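Side-chain contacts in TsrD (Streptomyces laurentii, PDB 5X7L), which belongs to the SnoaL-like polyketide cyclase family of the NTF2 clan, small alpha+beta proteins in which helices pack over a curved antiparallel sheet: residues E35-N40 with L111-L116; A18-G23 with R55-T60. All blocks are in the same frame, centred on the assembly; numbering follows the deposited sequence.

Contact 1 (E35-N40 with L111-L116); sequences EYRHPN and LIEDGL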
ATOM      1  N   GLU B  35      19.703 -13.647  -1.971  1.00 13.08           N
ATOM      2  CA  GLU B  35      19.937 -13.034  -0.662  1.00 14.07           C
ATOM      3  C   GLU B  35      18.817 -12.053  -0.302  1.00 13.59           C
ATOM      4  O   GLU B  35      19.053 -11.033   0.350  1.00 14.59           O
ATOM      5  CB  GLU B  35      21.298 -12.332  -0.641  1.00 16.03           C
ATOM      6  CG  GLU B  35      22.458 -13.272  -0.938  1.00 19.52           C
ATOM      7  CD  GLU B  35      23.801 -12.574  -0.906  1.00 26.76           C
ATOM      8  OE1 GLU B  35      24.061 -11.734  -1.791  1.00 29.63           O
ATOM      9  OE2 GLU B  35      24.601 -12.872   0.004  1.00 31.71           O
ATOM     10  N   TYR B  36      17.596 -12.387  -0.720  1.00 13.25           N
ATOM     11  CA  TYR B  36      16.410 -11.581  -0.447  1.00 12.76           C
ATOM     12  C   TYR B  36      16.318 -11.176   1.019  1.00 13.16           C
ATOM     13  O   TYR B  36      16.590 -11.982   1.910  1.00 14.35           O
ATOM     14  CB  TYR B  36      15.145 -12.354  -0.829  1.00 12.46           C
ATOM     15  CG  TYR B  36      13.958 -11.447  -1.010  1.00 12.17           C
ATOM     16  CD1 TYR B  36      13.748 -10.802  -2.219  1.00 12.65           C
ATOM     17  CD2 TYR B  36      13.065 -11.207   0.028  1.00 13.10           C
ATOM     18  CE1 TYR B  36      12.680  -9.945  -2.397  1.00 12.87           C
ATOM     19  CE2 TYR B  36      11.986 -10.353  -0.144  1.00 13.06           C
ATOM     20  CZ  TYR B  36      11.802  -9.727  -1.363  1.00 13.14           C
ATOM     21  OH  TYR B  36      10.744  -8.874  -1.561  1.00 14.20           O
ATOM     22  N   ARG B  37      15.916  -9.931   1.259  1.00 13.27           N
ATOM     23  CA  ARG B  37      15.837  -9.396   2.614  1.00 13.66           C
ATOM     24  C   ARG B  37      14.392  -9.073   2.976  1.00 13.64           C
ATOM     25  O   ARG B  37      13.925  -7.957   2.767  1.00 15.05           O
ATOM     26  CB  ARG B  37      16.709  -8.140   2.742  1.00 14.28           C
ATOM     27  CG  ARG B  37      18.166  -8.346   2.345  1.00 14.95           C
ATOM     28  CD  ARG B  37      18.992  -7.076   2.506  1.00 15.04           C
ATOM     29  NE  ARG B  37      18.543  -5.989   1.634  1.00 14.84           N
ATOM     30  CZ  ARG B  37      18.978  -5.769   0.393  1.00 14.86           C
ATOM     31  NH1 ARG B  37      19.880  -6.565  -0.168  1.00 15.45           N
ATOM     32  NH2 ARG B  37      18.501  -4.741  -0.298  1.00 15.55           N
ATOM     33  N   HIS B  38      13.676 -10.055   3.514  1.00 13.90           N
ATOM     34  CA  HIS B  38      12.302  -9.824   3.951  1.00 13.91           C
ATOM     35  C   HIS B  38      12.310  -8.851   5.138  1.00 13.43           C
ATOM     36  O   HIS B  38      13.128  -8.999   6.050  1.00 14.92           O
ATOM     37  CB  HIS B  38      11.632 -11.141   4.343  1.00 14.11           C
ATOM     38  CG  HIS B  38      10.141 -11.056   4.424  1.00 14.28           C
ATOM     39  ND1 HIS B  38       9.488 -10.341   5.403  1.00 14.74           N
ATOM     40  CD2 HIS B  38       9.175 -11.602   3.649  1.00 14.89           C
ATOM     41  CE1 HIS B  38       8.184 -10.444   5.227  1.00 15.56           C
ATOM     42  NE2 HIS B  38       7.967 -11.205   4.169  1.00 15.81           N
ATOM     43  N   PRO B  39      11.410  -7.849   5.135  1.00 13.84           N
ATOM     44  CA  PRO B  39      11.407  -6.854   6.220  1.00 14.66           C
ATOM     45  C   PRO B  39      11.019  -7.391   7.605  1.00 14.91           C
ATOM     46  O   PRO B  39      11.302  -6.738   8.606  1.00 16.59           O
ATOM     47  CB  PRO B  39      10.376  -5.821   5.747  1.00 15.03           C
ATOM     48  CG  PRO B  39       9.509  -6.555   4.783  1.00 14.35           C
ATOM     49  CD  PRO B  39      10.433  -7.509   4.086  1.00 14.81           C
ATOM     50  N   ASN B  40      10.371  -8.548   7.655  1.00 14.84           N
ATOM     51  CA  ASN B  40      10.012  -9.197   8.911  1.00 15.36           C
ATOM     52  C   ASN B  40      11.150 -10.114   9.352  1.00 16.08           C
ATOM     53  O   ASN B  40      11.425 -11.105   8.681  1.00 16.40           O
ATOM     54  CB  ASN B  40       8.715  -9.997   8.738  1.00 17.13           C
ATOM     55  CG  ASN B  40       8.219 -10.614  10.037  1.00 17.64           C
ATOM     56  OD1 ASN B  40       8.918 -10.623  11.048  1.00 18.19           O
ATOM     57  ND2 ASN B  40       6.998 -11.134  10.008  1.00 21.03           N
ATOM     58  N   LEU B 111      12.732  -3.277  -4.354  1.00 11.31           N
ATOM     59  CA  LEU B 111      14.056  -2.778  -4.702  1.00 11.67           C
ATOM     60  C   LEU B 111      14.749  -3.800  -5.600  1.00 11.37           C
ATOM     61  O   LEU B 111      14.814  -4.982  -5.262  1.00 12.55           O
ATOM     62  CB  LEU B 111      14.884  -2.547  -3.437  1.00 13.06           C
ATOM     63  CG  LEU B 111      16.334  -2.081  -3.605  1.00 14.15           C
ATOM     64  CD1 LEU B 111      16.392  -0.683  -4.204  1.00 15.81           C
ATOM     65  CD2 LEU B 111      17.059  -2.131  -2.265  1.00 16.24           C
ATOM     66  N   ILE B 112      15.267  -3.339  -6.734  1.00 11.88           N
ATOM     67  CA  ILE B 112      15.956  -4.201  -7.691  1.00 12.90           C
ATOM     68  C   ILE B 112      17.469  -4.128  -7.484  1.00 13.28           C
ATOM     69  O   ILE B 112      18.054  -3.046  -7.533  1.00 13.87           O
ATOM     70  CB  ILE B 112      15.604  -3.805  -9.142  1.00 13.37           C
ATOM     71  CG1 ILE B 112      14.090  -3.892  -9.365  1.00 13.97           C
ATOM     72  CG2 ILE B 112      16.347  -4.687 -10.142  1.00 14.18           C
ATOM     73  CD1 ILE B 112      13.602  -3.135 -10.581  1.00 14.83           C
ATOM     74  N   GLU B 113      18.082  -5.287  -7.245  1.00 13.90           N
ATOM     75  CA  GLU B 113      19.535  -5.424  -7.142  1.00 14.46           C
ATOM     76  C   GLU B 113      19.962  -6.616  -7.971  1.00 15.02           C
ATOM     77  O   GLU B 113      19.338  -7.674  -7.900  1.00 15.49           O
ATOM     78  CB  GLU B 113      19.979  -5.645  -5.697  1.00 15.67           C
ATOM     79  CG  GLU B 113      19.791  -4.446  -4.793  1.00 16.73           C
ATOM     80  CD  GLU B 113      20.161  -4.725  -3.346  1.00 17.21           C
ATOM     81  OE1 GLU B 113      20.482  -5.884  -3.006  1.00 17.64           O
ATOM     82  OE2 GLU B 113      20.117  -3.775  -2.540  1.00 17.77           O
ATOM     83  N   ASP B 114      21.026  -6.447  -8.749  1.00 16.79           N
ATOM     84  CA  ASP B 114      21.542  -7.522  -9.592  1.00 17.51           C
ATOM     85  C   ASP B 114      20.438  -8.092 -10.486  1.00 16.33           C
ATOM     86  O   ASP B 114      20.374  -9.298 -10.718  1.00 17.26           O
ATOM     87  CB  ASP B 114      22.164  -8.630  -8.733  1.00 19.17           C
ATOM     88  CG  ASP B 114      23.257  -8.112  -7.817  1.00 21.78           C
ATOM     89  OD1 ASP B 114      24.157  -7.398  -8.306  1.00 22.92           O
ATOM     90  OD2 ASP B 114      23.215  -8.418  -6.607  1.00 23.44           O
ATOM     91  N   GLY B 115      19.561  -7.217 -10.969  1.00 15.60           N
ATOM     92  CA  GLY B 115      18.499  -7.608 -11.888  1.00 15.81           C
ATOM     93  C   GLY B 115      17.340  -8.384 -11.282  1.00 14.37           C
ATOM     94  O   GLY B 115      16.521  -8.930 -12.022  1.00 15.25           O
ATOM     95  N   LEU B 116      17.259  -8.423  -9.951  1.00 13.49           N
ATOM     96  CA  LEU B 116      16.228  -9.189  -9.245  1.00 12.63           C
ATOM     97  C   LEU B 116      15.662  -8.370  -8.090  1.00 12.01           C
ATOM     98  O   LEU B 116      16.315  -7.452  -7.597  1.00 13.34           O
ATOM     99  CB  LEU B 116      16.811 -10.501  -8.716  1.00 12.88           C
ATOM    100  CG  LEU B 116      17.334 -11.477  -9.774  1.00 13.78           C
ATOM    101  CD1 LEU B 116      18.205 -12.548  -9.136  1.00 14.54           C
ATOM    102  CD2 LEU B 116      16.189 -12.120 -10.546  1.00 15.40           C
TER
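Arg37 and Glu113 meet in an end-on, two-pronged salt bridge at the margin of the SnoaL-like fold, where the short strand 36-37 lies beyond the edge strand 116-124 and strand 101-113 runs out into its hairpin. The backbones stay well apart, the CA atoms of Arg37 and Leu111 being 10.0 Å from each other, and long side chains span the gap. Arg37 sets off with CG anti to its carbonyl carbon and then bends at chi3 (-63°), which turns the terminal nitrogens NH1 and NH2 to the carboxylate. The Glu113 chain is extended beyond CG and crosses that of Arg37 at about a right angle. Each nitrogen takes one oxygen: NH1 of Arg37 donates to OE1 of Glu113 over 3.0 Å, almost straight and in the guanidinium plane, reaching the syn side of the oxygen. The second bond, Arg37 NH2 to Glu113 OE2, is 2.9 Å long but more bent, and it arrives from above the carboxylate plane. The two flat groups are twisted, their planes 41° apart, and do not form a coplanar fork. NH2 has a further acceptor in Gln119 OE1, on the intervening strand 116-124, an additional bond that would limit rotation of the guanidinium. Glu113 also opens the type I' turn to Leu116 that joins the two strands, tying the bridge to the hairpin end. At the guanidinium edge, methyl CD2 of Leu111 lies 3.6 Å from NH2 of Arg37.

Contact 2 (A18-G23 with R55-T60); sequences AAYNEG and RRWAST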
ATOM      1  N   ALA B  18       3.249 -15.933 -11.091  1.00 13.24           N
ATOM      2  CA  ALA B  18       3.150 -17.365 -11.372  1.00 13.86           C
ATOM      3  C   ALA B  18       3.528 -18.216 -10.156  1.00 12.97           C
ATOM      4  O   ALA B  18       2.958 -19.284  -9.946  1.00 14.26           O
ATOM      5  CB  ALA B  18       4.014 -17.734 -12.567  1.00 15.48           C
ATOM      6  N   ALA B  19       4.484 -17.750  -9.355  1.00 12.58           N
ATOM      7  CA  ALA B  19       4.883 -18.483  -8.150  1.00 13.36           C
ATOM      8  C   ALA B  19       3.675 -18.727  -7.247  1.00 12.90           C
ATOM      9  O   ALA B  19       3.463 -19.839  -6.759  1.00 13.74           O
ATOM     10  CB  ALA B  19       5.963 -17.728  -7.391  1.00 12.82           C
ATOM     11  N   TYR B  20       2.888 -17.679  -7.033  1.00 12.71           N
ATOM     12  CA  TYR B  20       1.700 -17.769  -6.191  1.00 12.97           C
ATOM     13  C   TYR B  20       0.568 -18.524  -6.876  1.00 13.90           C
ATOM     14  O   TYR B  20      -0.019 -19.432  -6.291  1.00 15.28           O
ATOM     15  CB  TYR B  20       1.223 -16.373  -5.784  1.00 13.08           C
ATOM     16  CG  TYR B  20       2.131 -15.710  -4.779  1.00 12.79           C
ATOM     17  CD1 TYR B  20       3.260 -15.015  -5.193  1.00 12.81           C
ATOM     18  CD2 TYR B  20       1.868 -15.784  -3.410  1.00 13.75           C
ATOM     19  CE1 TYR B  20       4.107 -14.410  -4.279  1.00 13.97           C
ATOM     20  CE2 TYR B  20       2.712 -15.175  -2.486  1.00 14.74           C
ATOM     21  CZ  TYR B  20       3.829 -14.490  -2.931  1.00 14.78           C
ATOM     22  OH  TYR B  20       4.676 -13.878  -2.033  1.00 16.80           O
ATOM     23  N   ASN B  21       0.258 -18.154  -8.113  1.00 13.24           N
ATOM     24  CA  ASN B  21      -0.885 -18.741  -8.808  1.00 14.34           C
ATOM     25  C   ASN B  21      -0.710 -20.238  -9.077  1.00 15.71           C
ATOM     26  O   ASN B  21      -1.683 -20.993  -9.068  1.00 17.08           O
ATOM     27  CB  ASN B  21      -1.166 -17.979 -10.106  1.00 14.65           C
ATOM     28  CG  ASN B  21      -1.776 -16.613  -9.851  1.00 14.03           C
ATOM     29  OD1 ASN B  21      -2.658 -16.471  -9.008  1.00 15.13           O
ATOM     30  ND2 ASN B  21      -1.308 -15.606 -10.571  1.00 14.59           N
ATOM     31  N   GLU B  22       0.530 -20.664  -9.289  1.00 16.02           N
ATOM     32  CA  GLU B  22       0.828 -22.076  -9.531  1.00 17.02           C
ATOM     33  C   GLU B  22       1.311 -22.804  -8.278  1.00 16.94           C
ATOM     34  O   GLU B  22       1.495 -24.018  -8.305  1.00 18.57           O
ATOM     35  CB  GLU B  22       1.875 -22.211 -10.639  1.00 17.98           C
ATOM     36  CG  GLU B  22       1.430 -21.603 -11.957  1.00 20.09           C
ATOM     37  CD  GLU B  22       2.522 -21.579 -13.008  1.00 23.36           C
ATOM     38  OE1 GLU B  22       3.519 -22.321 -12.866  1.00 24.87           O
ATOM     39  OE2 GLU B  22       2.380 -20.813 -13.984  1.00 25.98           O
ATOM     40  N   GLY B  23       1.507 -22.071  -7.184  1.00 16.19           N
ATOM     41  CA  GLY B  23       2.074 -22.647  -5.968  1.00 16.70           C
ATOM     42  C   GLY B  23       3.402 -23.335  -6.239  1.00 16.01           C
ATOM     43  O   GLY B  23       3.678 -24.406  -5.700  1.00 17.61           O
ATOM     44  N   ARG B  55       4.795 -21.881  -0.017  1.00 17.43           N
ATOM     45  CA  ARG B  55       4.318 -23.156   0.508  1.00 18.88           C
ATOM     46  C   ARG B  55       3.175 -22.955   1.498  1.00 20.06           C
ATOM     47  O   ARG B  55       2.205 -23.713   1.491  1.00 21.63           O
ATOM     48  CB  ARG B  55       5.457 -23.932   1.168  1.00 20.89           C
ATOM     49  CG  ARG B  55       6.559 -24.335   0.205  1.00 22.78           C
ATOM     50  CD  ARG B  55       7.460 -25.401   0.806  1.00 26.05           C
ATOM     51  NE  ARG B  55       8.087 -24.951   2.046  1.00 28.12           N
ATOM     52  CZ  ARG B  55       9.210 -24.239   2.115  1.00 29.23           C
ATOM     53  NH1 ARG B  55       9.852 -23.877   1.008  1.00 29.67           N
ATOM     54  NH2 ARG B  55       9.691 -23.879   3.297  1.00 29.94           N
ATOM     55  N   ARG B  56       3.285 -21.929   2.336  1.00 18.92           N
ATOM     56  CA  ARG B  56       2.245 -21.634   3.322  1.00 19.65           C
ATOM     57  C   ARG B  56       0.927 -21.255   2.653  1.00 19.67           C
ATOM     58  O   ARG B  56      -0.131 -21.770   3.022  1.00 20.46           O
ATOM     59  CB  ARG B  56       2.692 -20.517   4.270  1.00 20.71           C
ATOM     60  CG  ARG B  56       1.610 -20.056   5.235  1.00 22.57           C
ATOM     61  CD  ARG B  56       2.146 -19.073   6.265  1.00 23.63           C
ATOM     62  NE  ARG B  56       2.795 -17.916   5.648  1.00 26.16           N
ATOM     63  CZ  ARG B  56       2.156 -16.868   5.131  1.00 29.04           C
ATOM     64  NH1 ARG B  56       0.827 -16.810   5.140  1.00 30.23           N
ATOM     65  NH2 ARG B  56       2.853 -15.872   4.598  1.00 30.29           N
ATOM     66  N   TRP B  57       0.982 -20.355   1.678  1.00 20.03           N
ATOM     67  CA  TRP B  57      -0.231 -19.945   0.974  1.00 19.88           C
ATOM     68  C   TRP B  57      -0.869 -21.114   0.227  1.00 22.63           C
ATOM     69  O   TRP B  57      -2.091 -21.240   0.195  1.00 22.24           O
ATOM     70  CB  TRP B  57       0.053 -18.812  -0.008  1.00 21.12           C
ATOM     71  CG  TRP B  57       0.365 -17.496   0.629  1.00 19.86           C
ATOM     72  CD1 TRP B  57       1.510 -16.773   0.480  1.00 20.48           C
ATOM     73  CD2 TRP B  57      -0.481 -16.731   1.499  1.00 19.93           C
ATOM     74  NE1 TRP B  57       1.436 -15.609   1.205  1.00 21.07           N
ATOM     75  CE2 TRP B  57       0.224 -15.559   1.841  1.00 20.83           C
ATOM     76  CE3 TRP B  57      -1.763 -16.926   2.027  1.00 20.68           C
ATOM     77  CZ2 TRP B  57      -0.311 -14.582   2.682  1.00 20.42           C
ATOM     78  CZ3 TRP B  57      -2.294 -15.954   2.865  1.00 20.35           C
ATOM     79  CH2 TRP B  57      -1.567 -14.797   3.185  1.00 20.77           C
ATOM     80  N   ALA B  58      -0.034 -21.968  -0.362  1.00 21.52           N
ATOM     81  CA  ALA B  58      -0.517 -23.135  -1.101  1.00 25.23           C
ATOM     82  C   ALA B  58      -1.294 -24.099  -0.206  1.00 25.33           C
ATOM     83  O   ALA B  58      -2.159 -24.837  -0.684  1.00 27.41           O
ATOM     84  CB  ALA B  58       0.645 -23.858  -1.769  1.00 23.81           C
ATOM     85  N   SER B  59      -0.987 -24.086   1.090  1.00 25.41           N
ATOM     86  CA  SER B  59      -1.641 -24.977   2.046  1.00 25.55           C
ATOM     87  C   SER B  59      -2.834 -24.341   2.767  1.00 23.67           C
ATOM     88  O   SER B  59      -3.711 -25.059   3.249  1.00 26.51           O
ATOM     89  CB  SER B  59      -0.626 -25.473   3.078  1.00 28.48           C
ATOM     90  OG  SER B  59      -0.149 -24.411   3.884  1.00 30.90           O
ATOM     91  N   THR B  60      -2.875 -23.012   2.842  1.00 19.55           N
ATOM     92  CA  THR B  60      -3.908 -22.329   3.628  1.00 17.55           C
ATOM     93  C   THR B  60      -4.984 -21.633   2.788  1.00 15.60           C
ATOM     94  O   THR B  60      -5.991 -21.175   3.330  1.00 15.76           O
ATOM     95  CB  THR B  60      -3.283 -21.293   4.579  1.00 17.01           C
ATOM     96  OG1 THR B  60      -2.580 -20.304   3.817  1.00 17.02           O
ATOM     97  CG2 THR B  60      -2.323 -21.969   5.553  1.00 18.49           C
TER
HETATM   98  O   HOH W   1       3.659 -13.623   0.669  1.00 16.24           O
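The C-terminal turns of helices 6-22 and 47-60 come together here, and the first ends in a Schellman motif whose C-prime residue, Gly23, has a positive phi (54°) and lies alongside Ala58, its CA 4.6 Å from Ala58 CB. Two aromatic side chains, Tyr20 and Trp57, carry the contact. CE2, on one edge of the phenol ring of Tyr20, comes to 3.6 Å from CD1 of the Trp57 indole, which lies near the phenol plane. Relative to the indole the approach is oblique: the phenol and the five-membered ring have centroids 5.7 Å apart and planes at 49°, an arrangement that is neither stacked nor edge-to-face. Both side chains leave their helices with CG anti to the carbonyl carbon (chi1 -72° in Tyr20), and in this pose the polar atoms of the two rings lie close enough to share one water. That water is 2.9 Å from Tyr20 OH and accepts the indole N-H at 3.0 Å from Trp57 NE1, sitting in the plane of both rings, so it satisfies the nitrogen of a buried indole and links the rings beyond their carbon contact. One face of the indole is overlain by a guanidinium nitrogen, Arg56 NH1, 3.4 Å above the plane and displaced toward the rim. The carbonyl of Arg56 serves the last turn of its helix, accepting from the hydroxyls of Ser59 and Thr60 as well as from Ser59 N. Beneath the pair lies the sheet: both side chains touch Leu64 of strand 61-74, Phe84 of strand 77-88 meets Trp57 edge-to-face, and Tyr20 also packs on Met50 and Ile54 of helix 47-60.

The segments alternate along the chain, 18-23, 35-40, 55-60 and 111-116, so the two contacts interlock in sequence while staying separate in space: their centres are 20 Å apart and their nearest atoms about 7 Å. Contact 2 joins helices 6-22 and 47-60 near the sheet, whereas contact 1 is a surface contact between strand 36-37 and the end of strand 101-113. Helix 47-60 is common ground, since its Met50 touches Tyr36 and His38 from the 35-40 segment as well as Tyr20. Contact 1 thus ties the chain between the two helices to a strand hairpin, and contact 2 holds those helices together within one SnoaL-like domain.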